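Local coordinates for CRISPR-associated protein,CRISPR-associated endonuclease Cas9 (PDB 6JOO) that cuts invading DNA under RNA guidance in CRISPR immunity, with RuvC-like and HNH domains of the full protein each cleaving one strand, at residues Met866-Ile871 with Ile882-Gly887; Arg846-Asp851 with Leu861-Met866; Leu261-Ala266 with His347-Ser352. All coordinates share one frame; numbering follows the deposited sequence.

Contacts 1 and 2 are neighbours in the Cas9 C-terminal domain, their centres about 10 Å apart, and they share Met-866. Contact 2 is the buried one: backbone bonds pair two strands of a hairpin, with a salt-bridge network added on one face. Contact 1, partly buried, packs the loop after that hairpin on helix 877-884 through apolar side chains, with a long ion pair at its exposed border. Both bring an arginine to the same DNA nucleotide, one to its base and one to its phosphate. Contact 3 lies in the alpha-helical lobe, its centre about 60 Å from that of contact 2; it is small and partly buried, joins two helix starts and neighbours RNA instead.

Contact 1 of 3, residues Met866-Ile871 with Ile882-Gly887; sequences MSKEGI and IIDRPG. With nucleotides of chain C.
Ile-883 of helix 877-884 is packed by the loop residues Met-866, Ser-867 and Ile-871. Its CB lies 4.1 Å from CD1 of Ile-871, whose side chain slides past it in the opposite direction. One branch, CG2, rests near the carbonyl O of Ser-867 at 3.9 Å. The other runs through CG1 to an extended CD1 (chi2 -176°), and that tip meets SE of Met-866, a selenomethionine here, at 3.8 Å; the two side chains cross at about a right angle. A beta-branched isoleucine suits this place because it offers methyl groups in separate directions at once.

Toward solvent the chemistry becomes mixed. Lys-868 CG lies 3.8 Å from the carbonyl O of Ile-883, and the lysine stem passes Asp-884, the two side chains crossing at about a right angle. Lys-868 NZ reaches Asp-884 OD1 only as a long salt bridge of 3.8 Å, so the charge attraction is probably modest. A long, flexible lysine serves well at such an exposed border.

Just beyond, Arg-885 is stretched from CG to NE and carries its guanidinium to the bound DNA. NH1 donates to N7 of DG2 of chain C (3.1 Å, N-H...N angle 149°), while N7 of DG1 of chain C lies over one face of the group. NH2 lies beside O6 of DG2, although the modelled distance is too short to be trusted. Approach to N7 and O6 is the usual way arginine reads guanine in the major groove, consistent with a part in PAM recognition. In the C-terminal domain, the loop following strand 858-863 folds back on helix 877-884 through the packing of Met-866 and Ile-871 on Ile-883, with Met-866 also touching Leu-842 of helix 833-842.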
loop_
_atom_site.group_PDB
_atom_site.type_symbol
_atom_site.label_atom_id
_atom_site.label_comp_id
_atom_site.label_asym_id
_atom_site.label_seq_id
_atom_site.Cartn_x
_atom_site.Cartn_y
_atom_site.Cartn_z
HETATM N N MSE A 866 -26.380 2.132 -8.733
HETATM C CA MSE A 866 -26.135 1.361 -9.952
HETATM C C MSE A 866 -24.667 1.006 -10.170
HETATM O O MSE A 866 -23.768 1.704 -9.706
HETATM C CB MSE A 866 -26.665 2.117 -11.167
HETATM C CG MSE A 866 -28.147 2.376 -11.086
HETATM SE SE MSE A 866 -28.788 3.576 -12.454
HETATM C CE MSE A 866 -30.380 4.209 -11.519
ATOM N N SER A 867 -24.445 -0.092 -10.885
ATOM C CA SER A 867 -23.118 -0.599 -11.181
ATOM C C SER A 867 -22.949 -0.730 -12.689
ATOM O O SER A 867 -23.921 -0.860 -13.435
ATOM C CB SER A 867 -22.884 -1.951 -10.498
ATOM O OG SER A 867 -21.540 -2.371 -10.641
ATOM N N LYS A 868 -21.691 -0.695 -13.131
ATOM C CA LYS A 868 -21.406 -0.741 -14.561
ATOM C C LYS A 868 -21.630 -2.132 -15.142
ATOM O O LYS A 868 -21.936 -2.259 -16.332
ATOM C CB LYS A 868 -19.968 -0.298 -14.824
ATOM C CG LYS A 868 -19.579 1.001 -14.147
ATOM C CD LYS A 868 -18.117 1.324 -14.395
ATOM C CE LYS A 868 -17.220 0.171 -13.983
ATOM N NZ LYS A 868 -15.785 0.465 -14.246
ATOM N N GLU A 869 -21.472 -3.179 -14.327
ATOM C CA GLU A 869 -21.576 -4.548 -14.823
ATOM C C GLU A 869 -22.975 -4.886 -15.324
ATOM O O GLU A 869 -23.127 -5.820 -16.119
ATOM C CB GLU A 869 -21.162 -5.535 -13.728
ATOM C CG GLU A 869 -19.655 -5.648 -13.502
ATOM C CD GLU A 869 -19.078 -4.508 -12.678
ATOM O OE1 GLU A 869 -19.762 -3.477 -12.510
ATOM O OE2 GLU A 869 -17.936 -4.646 -12.192
ATOM N N GLY A 870 -23.996 -4.158 -14.879
ATOM C CA GLY A 870 -25.344 -4.402 -15.352
ATOM C C GLY A 870 -25.647 -3.860 -16.734
ATOM O O GLY A 870 -26.703 -4.181 -17.289
ATOM N N ILE A 871 -24.748 -3.059 -17.301
ATOM C CA ILE A 871 -24.951 -2.498 -18.634
ATOM C C ILE A 871 -24.735 -3.610 -19.657
ATOM O O ILE A 871 -23.622 -4.124 -19.802
ATOM C CB ILE A 871 -24.017 -1.312 -18.892
ATOM C CG1 ILE A 871 -24.322 -0.166 -17.924
ATOM C CG2 ILE A 871 -24.137 -0.846 -20.333
ATOM C CD1 ILE A 871 -23.451 1.058 -18.133
ATOM N N ILE A 882 -23.391 7.873 -18.342
ATOM C CA ILE A 882 -23.776 8.368 -17.026
ATOM C C ILE A 882 -23.250 7.466 -15.910
ATOM O O ILE A 882 -22.857 7.958 -14.845
ATOM C CB ILE A 882 -25.307 8.527 -16.963
ATOM C CG1 ILE A 882 -25.759 9.671 -17.865
ATOM C CG2 ILE A 882 -25.787 8.761 -15.535
ATOM C CD1 ILE A 882 -25.109 11.004 -17.539
ATOM N N ILE A 883 -23.212 6.156 -16.131
ATOM C CA ILE A 883 -22.860 5.197 -15.091
ATOM C C ILE A 883 -21.387 4.809 -15.148
ATOM O O ILE A 883 -20.762 4.592 -14.109
ATOM C CB ILE A 883 -23.766 3.952 -15.197
ATOM C CG1 ILE A 883 -25.240 4.380 -15.269
ATOM C CG2 ILE A 883 -23.527 3.009 -14.018
ATOM C CD1 ILE A 883 -26.217 3.217 -15.279
ATOM N N ASP A 884 -20.796 4.730 -16.347
ATOM C CA ASP A 884 -19.408 4.250 -16.477
ATOM C C ASP A 884 -18.449 5.418 -16.550
ATOM O O ASP A 884 -17.635 5.631 -15.628
ATOM C CB ASP A 884 -19.277 3.336 -17.703
ATOM C CG ASP A 884 -17.907 2.649 -17.794
ATOM O OD1 ASP A 884 -17.024 2.884 -16.935
ATOM O OD2 ASP A 884 -17.713 1.860 -18.739
ATOM N N ARG A 885 -18.494 6.193 -17.629
ATOM C CA ARG A 885 -17.520 7.256 -17.826
ATOM C C ARG A 885 -18.086 8.262 -18.815
ATOM O O ARG A 885 -18.621 7.861 -19.855
ATOM C CB ARG A 885 -16.190 6.677 -18.320
ATOM C CG ARG A 885 -15.125 7.699 -18.670
ATOM C CD ARG A 885 -13.870 7.006 -19.160
ATOM N NE ARG A 885 -12.807 7.965 -19.427
ATOM C CZ ARG A 885 -11.967 8.419 -18.504
ATOM N NH1 ARG A 885 -12.065 7.996 -17.252
ATOM N NH2 ARG A 885 -11.030 9.296 -18.833
ATOM N N PRO A 886 -18.012 9.574 -18.529
ATOM C CA PRO A 886 -17.432 10.147 -17.311
ATOM C C PRO A 886 -18.451 10.412 -16.208
ATOM O O PRO A 886 -18.068 10.839 -15.119
ATOM C CB PRO A 886 -16.849 11.465 -17.811
ATOM C CG PRO A 886 -17.831 11.896 -18.851
ATOM C CD PRO A 886 -18.348 10.627 -19.507
ATOM N N GLY A 887 -19.725 10.173 -16.490
ATOM C CA GLY A 887 -20.786 10.430 -15.537
ATOM C C GLY A 887 -21.435 11.781 -15.767
ATOM O O GLY A 887 -21.050 12.564 -16.640
ATOM O "O5'" DG C 1 -13.550 5.159 -14.994
ATOM C "C5'" DG C 1 -13.566 4.608 -13.683
ATOM C "C4'" DG C 1 -12.477 5.229 -12.831
ATOM O "O4'" DG C 1 -11.189 4.761 -13.290
ATOM C "C3'" DG C 1 -12.415 6.744 -12.895
ATOM O "O3'" DG C 1 -13.199 7.295 -11.860
ATOM C "C2'" DG C 1 -10.934 7.035 -12.682
ATOM C "C1'" DG C 1 -10.270 5.834 -13.350
ATOM N N9 DG C 1 -9.906 6.045 -14.750
ATOM C C8 DG C 1 -10.534 5.514 -15.851
ATOM N N7 DG C 1 -9.982 5.857 -16.982
ATOM C C5 DG C 1 -8.912 6.661 -16.608
ATOM C C6 DG C 1 -7.946 7.323 -17.407
ATOM O O6 DG C 1 -7.843 7.330 -18.642
ATOM N N1 DG C 1 -7.035 8.033 -16.629
ATOM C C2 DG C 1 -7.054 8.096 -15.256
ATOM N N2 DG C 1 -6.093 8.834 -14.683
ATOM N N3 DG C 1 -7.954 7.480 -14.495
ATOM C C4 DG C 1 -8.848 6.783 -15.237
ATOM P P DG C 2 -13.838 8.755 -12.028
ATOM O OP1 DG C 2 -14.767 8.943 -10.891
ATOM O OP2 DG C 2 -14.348 8.855 -13.416
ATOM O "O5'" DG C 2 -12.591 9.747 -11.860
ATOM C "C5'" DG C 2 -12.041 9.982 -10.571
ATOM C "C4'" DG C 2 -10.726 10.735 -10.670
ATOM O "O4'" DG C 2 -9.841 10.031 -11.570
ATOM C "C3'" DG C 2 -10.826 12.147 -11.225
ATOM O "O3'" DG C 2 -11.078 13.072 -10.168
ATOM C "C2'" DG C 2 -9.440 12.353 -11.825
ATOM C "C1'" DG C 2 -9.089 10.955 -12.333
ATOM N N9 DG C 2 -9.380 10.734 -13.752
ATOM C C8 DG C 2 -10.471 10.090 -14.286
ATOM N N7 DG C 2 -10.455 10.032 -15.591
ATOM C C5 DG C 2 -9.277 10.673 -15.945
ATOM C C6 DG C 2 -8.720 10.917 -17.223
ATOM O O6 DG C 2 -9.174 10.604 -18.332
ATOM N N1 DG C 2 -7.511 11.599 -17.135
ATOM C C2 DG C 2 -6.917 11.993 -15.962
ATOM N N2 DG C 2 -5.750 12.640 -16.078
ATOM N N3 DG C 2 -7.426 11.770 -14.758
ATOM C C4 DG C 2 -8.602 11.109 -14.824
#

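Contact 2 of 3, residues Arg846-Asp851 with Leu861-Met866; sequences RRWRVD and LRPLQM. With nucleotides of chain C.
OD2 of Asp-851 is gripped by two arginines, one on each strand of the beta hairpin formed by 847-855 and 858-863 in the Cas9 C-terminal domain, in a salt-bridge network of Arg-849, Asp-851 and Arg-862. From across the hairpin, Arg-862 NH1 donates to it at 2.8 Å, in the guanidinium plane but from above the carboxylate plane, by 49°. Along the same strand, Arg-849 adds weak bonds to OD2 from NE and NH1, and a stronger one from NE to the syn side of Asp-851 OD1 (2.8 Å). The shared carboxylate probably offsets the repulsion between the two guanidinium groups. It probably also helps to hold Arg-862, whose chain is extended from CG to NE; its NH1 donates to OP1 and its NH2 to OP2 of DG2 of chain C, at 2.9 and 2.6 Å: a two-pronged grip on a DNA phosphate for which arginine is well shaped.

In the backbone, Arg-849 and Arg-862 form an antiparallel hydrogen-bonded pair, each N bonded to the other's O. Leu-864 N then bonds Arg-847 O as the chain enters a type I turn from Pro-863 to Met-866. On the face opposite the two arginine side chains, Val-850 and Leu-861 lie side by side, pointing the same way, as apolar residues suit a buried layer. Trp-848 folds its indole back to the neighbouring strand, where CZ3 lies 3.6 Å from CD of Pro-863.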
loop_
_atom_site.group_PDB
_atom_site.type_symbol
_atom_site.label_atom_id
_atom_site.label_comp_id
_atom_site.label_asym_id
_atom_site.label_seq_id
_atom_site.Cartn_x
_atom_site.Cartn_y
_atom_site.Cartn_z
ATOM N N ARG A 846 -32.927 10.121 -8.141
ATOM C CA ARG A 846 -32.780 11.230 -7.214
ATOM C C ARG A 846 -31.662 11.031 -6.202
ATOM O O ARG A 846 -31.328 11.979 -5.486
ATOM C CB ARG A 846 -34.104 11.492 -6.476
ATOM C CG ARG A 846 -34.679 10.291 -5.755
ATOM C CD ARG A 846 -36.117 10.552 -5.321
ATOM N NE ARG A 846 -36.228 11.674 -4.391
ATOM C CZ ARG A 846 -36.210 11.552 -3.067
ATOM N NH1 ARG A 846 -36.319 12.626 -2.298
ATOM N NH2 ARG A 846 -36.083 10.354 -2.511
ATOM N N ARG A 847 -31.061 9.846 -6.134
ATOM C CA ARG A 847 -29.943 9.583 -5.235
ATOM C C ARG A 847 -28.664 9.449 -6.053
ATOM O O ARG A 847 -28.535 8.527 -6.866
ATOM C CB ARG A 847 -30.190 8.325 -4.399
ATOM C CG ARG A 847 -31.368 8.437 -3.446
ATOM C CD ARG A 847 -31.151 7.607 -2.190
ATOM N NE ARG A 847 -32.393 7.423 -1.443
ATOM C CZ ARG A 847 -32.808 8.217 -0.461
ATOM N NH1 ARG A 847 -33.957 7.964 0.150
ATOM N NH2 ARG A 847 -32.079 9.259 -0.089
ATOM N N TRP A 848 -27.718 10.363 -5.825
ATOM C CA TRP A 848 -26.472 10.412 -6.573
ATOM C C TRP A 848 -25.287 10.358 -5.620
ATOM O O TRP A 848 -25.413 10.622 -4.422
ATOM C CB TRP A 848 -26.389 11.674 -7.441
ATOM C CG TRP A 848 -27.449 11.743 -8.494
ATOM C CD1 TRP A 848 -28.747 12.128 -8.326
ATOM C CD2 TRP A 848 -27.304 11.408 -9.878
ATOM N NE1 TRP A 848 -29.419 12.054 -9.521
ATOM C CE2 TRP A 848 -28.556 11.615 -10.491
ATOM C CE3 TRP A 848 -26.237 10.955 -10.662
ATOM C CZ2 TRP A 848 -28.772 11.387 -11.848
ATOM C CZ3 TRP A 848 -26.452 10.726 -12.010
ATOM C CH2 TRP A 848 -27.711 10.944 -12.590
ATOM N N ARG A 849 -24.126 10.015 -6.179
ATOM C CA ARG A 849 -22.882 9.876 -5.434
ATOM C C ARG A 849 -21.813 10.783 -6.029
ATOM O O ARG A 849 -21.699 10.907 -7.253
ATOM C CB ARG A 849 -22.392 8.424 -5.445
ATOM C CG ARG A 849 -21.085 8.201 -4.706
ATOM C CD ARG A 849 -20.514 6.827 -4.998
ATOM N NE ARG A 849 -20.440 6.566 -6.433
ATOM C CZ ARG A 849 -21.080 5.577 -7.049
ATOM N NH1 ARG A 849 -20.952 5.420 -8.360
ATOM N NH2 ARG A 849 -21.837 4.739 -6.353
ATOM N N VAL A 850 -21.027 11.409 -5.159
ATOM C CA VAL A 850 -19.965 12.316 -5.573
ATOM C C VAL A 850 -18.713 11.489 -5.837
ATOM O O VAL A 850 -18.092 10.972 -4.904
ATOM C CB VAL A 850 -19.708 13.393 -4.513
ATOM C CG1 VAL A 850 -18.525 14.271 -4.913
ATOM C CG2 VAL A 850 -20.960 14.230 -4.300
ATOM N N ASP A 851 -18.337 11.362 -7.109
ATOM C CA ASP A 851 -17.160 10.594 -7.487
ATOM C C ASP A 851 -15.937 11.454 -7.771
ATOM O O ASP A 851 -14.822 10.921 -7.798
ATOM C CB ASP A 851 -17.461 9.726 -8.717
ATOM C CG ASP A 851 -18.266 8.486 -8.372
ATOM O OD1 ASP A 851 -18.148 8.001 -7.227
ATOM O OD2 ASP A 851 -19.017 7.995 -9.241
ATOM N N LEU A 861 -20.835 13.343 -10.882
ATOM C CA LEU A 861 -21.823 12.548 -10.172
ATOM C C LEU A 861 -22.212 11.328 -10.991
ATOM O O LEU A 861 -22.248 11.368 -12.222
ATOM C CB LEU A 861 -23.074 13.366 -9.854
ATOM C CG LEU A 861 -22.848 14.724 -9.194
ATOM C CD1 LEU A 861 -24.181 15.394 -8.898
ATOM C CD2 LEU A 861 -22.020 14.575 -7.926
ATOM N N ARG A 862 -22.523 10.246 -10.290
ATOM C CA ARG A 862 -22.987 9.005 -10.863
ATOM C C ARG A 862 -24.178 8.501 -10.040
ATOM O O ARG A 862 -24.301 8.845 -8.867
ATOM C CB ARG A 862 -21.885 7.936 -10.881
ATOM C CG ARG A 862 -20.796 8.193 -11.904
ATOM C CD ARG A 862 -19.935 6.955 -12.108
ATOM N NE ARG A 862 -18.855 7.184 -13.065
ATOM C CZ ARG A 862 -17.629 7.570 -12.727
ATOM N NH1 ARG A 862 -17.327 7.773 -11.452
ATOM N NH2 ARG A 862 -16.704 7.753 -13.661
ATOM N N PRO A 863 -25.056 7.721 -10.655
ATOM C CA PRO A 863 -26.181 7.160 -9.884
ATOM C C PRO A 863 -25.674 6.306 -8.730
ATOM O O PRO A 863 -24.793 5.460 -8.899
ATOM C CB PRO A 863 -26.935 6.327 -10.928
ATOM C CG PRO A 863 -26.576 6.948 -12.235
ATOM C CD PRO A 863 -25.152 7.396 -12.086
ATOM N N LEU A 864 -26.239 6.543 -7.541
ATOM C CA LEU A 864 -25.721 5.899 -6.335
ATOM C C LEU A 864 -25.961 4.394 -6.349
ATOM O O LEU A 864 -25.081 3.618 -5.956
ATOM C CB LEU A 864 -26.352 6.527 -5.089
ATOM C CG LEU A 864 -26.157 5.827 -3.737
ATOM C CD1 LEU A 864 -24.679 5.705 -3.380
ATOM C CD2 LEU A 864 -26.918 6.550 -2.629
ATOM N N GLN A 865 -27.138 3.960 -6.798
ATOM C CA GLN A 865 -27.582 2.581 -6.639
ATOM C C GLN A 865 -27.281 1.708 -7.853
ATOM O O GLN A 865 -27.872 0.630 -7.987
ATOM C CB GLN A 865 -29.084 2.550 -6.332
ATOM C CG GLN A 865 -29.488 3.296 -5.066
ATOM C CD GLN A 865 -30.990 3.513 -4.965
ATOM O OE1 GLN A 865 -31.710 3.432 -5.960
ATOM N NE2 GLN A 865 -31.468 3.792 -3.757
HETATM N N MSE A 866 -26.380 2.132 -8.733
HETATM C CA MSE A 866 -26.135 1.361 -9.952
HETATM C C MSE A 866 -24.667 1.006 -10.170
HETATM O O MSE A 866 -23.768 1.704 -9.706
HETATM C CB MSE A 866 -26.665 2.117 -11.167
HETATM C CG MSE A 866 -28.147 2.376 -11.086
HETATM SE SE MSE A 866 -28.788 3.576 -12.454
HETATM C CE MSE A 866 -30.380 4.209 -11.519
ATOM P P DG C 2 -13.838 8.755 -12.028
ATOM O OP1 DG C 2 -14.767 8.943 -10.891
ATOM O OP2 DG C 2 -14.348 8.855 -13.416
ATOM O "O5'" DG C 2 -12.591 9.747 -11.860
ATOM C "C5'" DG C 2 -12.041 9.982 -10.571
ATOM C "C4'" DG C 2 -10.726 10.735 -10.670
ATOM O "O4'" DG C 2 -9.841 10.031 -11.570
ATOM C "C3'" DG C 2 -10.826 12.147 -11.225
ATOM O "O3'" DG C 2 -11.078 13.072 -10.168
ATOM C "C2'" DG C 2 -9.440 12.353 -11.825
ATOM C "C1'" DG C 2 -9.089 10.955 -12.333
ATOM N N9 DG C 2 -9.380 10.734 -13.752
ATOM C C8 DG C 2 -10.471 10.090 -14.286
ATOM N N7 DG C 2 -10.455 10.032 -15.591
ATOM C C5 DG C 2 -9.277 10.673 -15.945
ATOM C C6 DG C 2 -8.720 10.917 -17.223
ATOM O O6 DG C 2 -9.174 10.604 -18.332
ATOM N N1 DG C 2 -7.511 11.599 -17.135
ATOM C C2 DG C 2 -6.917 11.993 -15.962
ATOM N N2 DG C 2 -5.750 12.640 -16.078
ATOM N N3 DG C 2 -7.426 11.770 -14.758
ATOM C C4 DG C 2 -8.602 11.109 -14.824
#

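Contact 3 of 3, residues Leu261-Ala266 with His347-Ser352; sequences LKASDA and HDTNRS. With nucleotides of chain B.
His-347 donates from NE2 to OD2 of Asp-265, a bond of 3.2 Å with an N-H...O angle of 162°. The acceptor lies in the plane of the imidazole, but the donor comes from well above the carboxylate plane, by 73°, and the carboxylate and ring planes are steep to each other. In Asp-265, chi1 of -168° sets CG anti to the backbone N, and OD2 ends close to the histidine. Beside this bond the backbones close in: CB of Ala-263 meets CB of Thr-349 at 4.2 Å, and Thr-349 CG2 lies 3.8 Å from the Ala-263 carbonyl O. A small alanine suits so close a pairing of CB atoms.

Around this first shell, ND2 of Asn-350, one turn along from His-347, lies over the centre of the imidazole ring. Ser-264 is the N-cap of helix 265-277: its OG donates to Leu-261 O (2.7 Å) and accepts from Phe-267 N, which ties the loop to the helix start just before Asp-265. An acidic residue in that first turn probably also gains from the helix dipole. Gln-268 packs on both His-347 and Thr-349, and Asp-348 forms a salt bridge with Arg-271. Farther out, Lys-262 points its extended chain at the phosphate of U6 of chain B and makes weak bonds to it.

What results is a meeting of two helix N-termini within the alpha-helical lobe, 265-277 beginning at a serine N-cap and 348-355 at His-347, joined by a structural histidine-carboxylate hydrogen bond.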
loop_
_atom_site.group_PDB
_atom_site.type_symbol
_atom_site.label_atom_id
_atom_site.label_comp_id
_atom_site.label_asym_id
_atom_site.label_seq_id
_atom_site.Cartn_x
_atom_site.Cartn_y
_atom_site.Cartn_z
ATOM N N LEU A 261 11.418 -21.150 15.025
ATOM C CA LEU A 261 12.137 -21.027 13.766
ATOM C C LEU A 261 12.551 -22.406 13.268
ATOM O O LEU A 261 13.126 -23.198 14.022
ATOM C CB LEU A 261 13.365 -20.130 13.949
ATOM C CG LEU A 261 14.470 -20.106 12.888
ATOM C CD1 LEU A 261 13.944 -19.651 11.535
ATOM C CD2 LEU A 261 15.638 -19.229 13.332
ATOM N N LYS A 262 12.249 -22.693 12.003
ATOM C CA LYS A 262 12.734 -23.919 11.390
ATOM C C LYS A 262 14.259 -23.909 11.333
ATOM O O LYS A 262 14.905 -22.863 11.441
ATOM C CB LYS A 262 12.149 -24.095 9.987
ATOM C CG LYS A 262 10.707 -24.585 9.966
ATOM C CD LYS A 262 10.303 -25.039 8.572
ATOM C CE LYS A 262 8.871 -25.552 8.545
ATOM N NZ LYS A 262 8.496 -26.069 7.198
ATOM N N ALA A 263 14.833 -25.100 11.167
ATOM C CA ALA A 263 16.286 -25.287 11.210
ATOM C C ALA A 263 16.861 -24.852 12.556
ATOM O O ALA A 263 17.953 -24.285 12.634
ATOM C CB ALA A 263 16.984 -24.555 10.062
ATOM N N SER A 264 16.118 -25.114 13.625
ATOM C CA SER A 264 16.617 -24.955 14.980
ATOM C C SER A 264 16.673 -26.320 15.649
ATOM O O SER A 264 15.910 -27.228 15.302
ATOM C CB SER A 264 15.738 -24.006 15.800
ATOM O OG SER A 264 14.444 -24.547 15.995
ATOM N N ASP A 265 17.591 -26.465 16.610
ATOM C CA ASP A 265 17.685 -27.728 17.332
ATOM C C ASP A 265 16.361 -28.081 17.995
ATOM O O ASP A 265 16.041 -29.264 18.143
ATOM C CB ASP A 265 18.812 -27.669 18.368
ATOM C CG ASP A 265 19.144 -29.037 18.952
ATOM O OD1 ASP A 265 18.300 -29.606 19.675
ATOM O OD2 ASP A 265 20.247 -29.552 18.673
ATOM N N ALA A 266 15.569 -27.077 18.372
ATOM C CA ALA A 266 14.244 -27.348 18.920
ATOM C C ALA A 266 13.357 -28.036 17.889
ATOM O O ALA A 266 12.925 -29.177 18.087
ATOM C CB ALA A 266 13.602 -26.049 19.409
ATOM N N HIS A 347 17.697 -34.303 11.705
ATOM C CA HIS A 347 18.227 -33.020 12.170
ATOM C C HIS A 347 18.961 -32.387 10.991
ATOM O O HIS A 347 20.183 -32.473 10.852
ATOM C CB HIS A 347 19.138 -33.210 13.378
ATOM C CG HIS A 347 19.370 -31.958 14.169
ATOM N ND1 HIS A 347 19.583 -30.730 13.581
ATOM C CD2 HIS A 347 19.418 -31.746 15.506
ATOM C CE1 HIS A 347 19.755 -29.818 14.522
ATOM N NE2 HIS A 347 19.659 -30.409 15.699
ATOM N N ASP A 348 18.184 -31.729 10.125
ATOM C CA ASP A 348 18.687 -31.331 8.812
ATOM C C ASP A 348 19.778 -30.269 8.912
ATOM O O ASP A 348 20.752 -30.301 8.151
ATOM C CB ASP A 348 17.533 -30.831 7.942
ATOM C CG ASP A 348 16.838 -31.953 7.189
ATOM O OD1 ASP A 348 17.465 -32.548 6.284
ATOM O OD2 ASP A 348 15.665 -32.246 7.508
ATOM N N THR A 349 19.629 -29.313 9.833
ATOM C CA THR A 349 20.600 -28.226 9.932
ATOM C C THR A 349 21.981 -28.747 10.320
ATOM O O THR A 349 22.994 -28.326 9.753
ATOM C CB THR A 349 20.122 -27.173 10.933
ATOM O OG1 THR A 349 21.247 -26.632 11.640
ATOM C CG2 THR A 349 19.155 -27.778 11.921
ATOM N N ASN A 350 22.040 -29.664 11.291
ATOM C CA ASN A 350 23.333 -30.194 11.714
ATOM C C ASN A 350 24.002 -30.985 10.596
ATOM O O ASN A 350 25.223 -30.904 10.416
ATOM C CB ASN A 350 23.170 -31.057 12.967
ATOM C CG ASN A 350 22.985 -30.229 14.226
ATOM O OD1 ASN A 350 23.153 -29.011 14.211
ATOM N ND2 ASN A 350 22.649 -30.891 15.327
ATOM N N ARG A 351 23.221 -31.752 9.830
ATOM C CA ARG A 351 23.778 -32.449 8.674
ATOM C C ARG A 351 24.286 -31.457 7.636
ATOM O O ARG A 351 25.378 -31.624 7.081
ATOM C CB ARG A 351 22.733 -33.375 8.050
ATOM C CG ARG A 351 22.059 -34.327 9.017
ATOM C CD ARG A 351 20.952 -35.110 8.327
ATOM N NE ARG A 351 21.448 -36.263 7.579
ATOM C CZ ARG A 351 21.607 -36.289 6.259
ATOM N NH1 ARG A 351 21.308 -35.221 5.532
ATOM N NH2 ARG A 351 22.064 -37.385 5.665
ATOM N N SER A 352 23.503 -30.410 7.364
ATOM C CA SER A 352 23.900 -29.440 6.349
ATOM C C SER A 352 25.154 -28.683 6.766
ATOM O O SER A 352 25.970 -28.306 5.918
ATOM C CB SER A 352 22.750 -28.470 6.075
ATOM O OG SER A 352 21.540 -29.166 5.826
ATOM P P U B 6 7.935 -29.769 8.452
ATOM O OP1 U B 6 9.281 -29.163 8.609
ATOM O OP2 U B 6 6.824 -28.973 7.875
ATOM O "O5'" U B 6 8.104 -31.074 7.560
ATOM C "C5'" U B 6 8.165 -30.978 6.150
ATOM C "C4'" U B 6 7.458 -32.133 5.493
ATOM O "O4'" U B 6 6.198 -32.387 6.166
ATOM C "C3'" U B 6 7.069 -31.920 4.041
ATOM O "O3'" U B 6 8.146 -32.155 3.153
ATOM C "C2'" U B 6 5.905 -32.884 3.860
ATOM O "O2'" U B 6 6.376 -34.209 3.664
ATOM C "C1'" U B 6 5.228 -32.809 5.230
ATOM N N1 U B 6 4.106 -31.843 5.257
ATOM C C2 U B 6 2.946 -32.153 4.572
ATOM O O2 U B 6 2.793 -33.181 3.934
ATOM N N3 U B 6 1.958 -31.203 4.658
ATOM C C4 U B 6 2.010 -30.008 5.347
ATOM O O4 U B 6 1.034 -29.256 5.329
ATOM C C5 U B 6 3.242 -29.766 6.031
ATOM C C6 U B 6 4.221 -30.672 5.966
#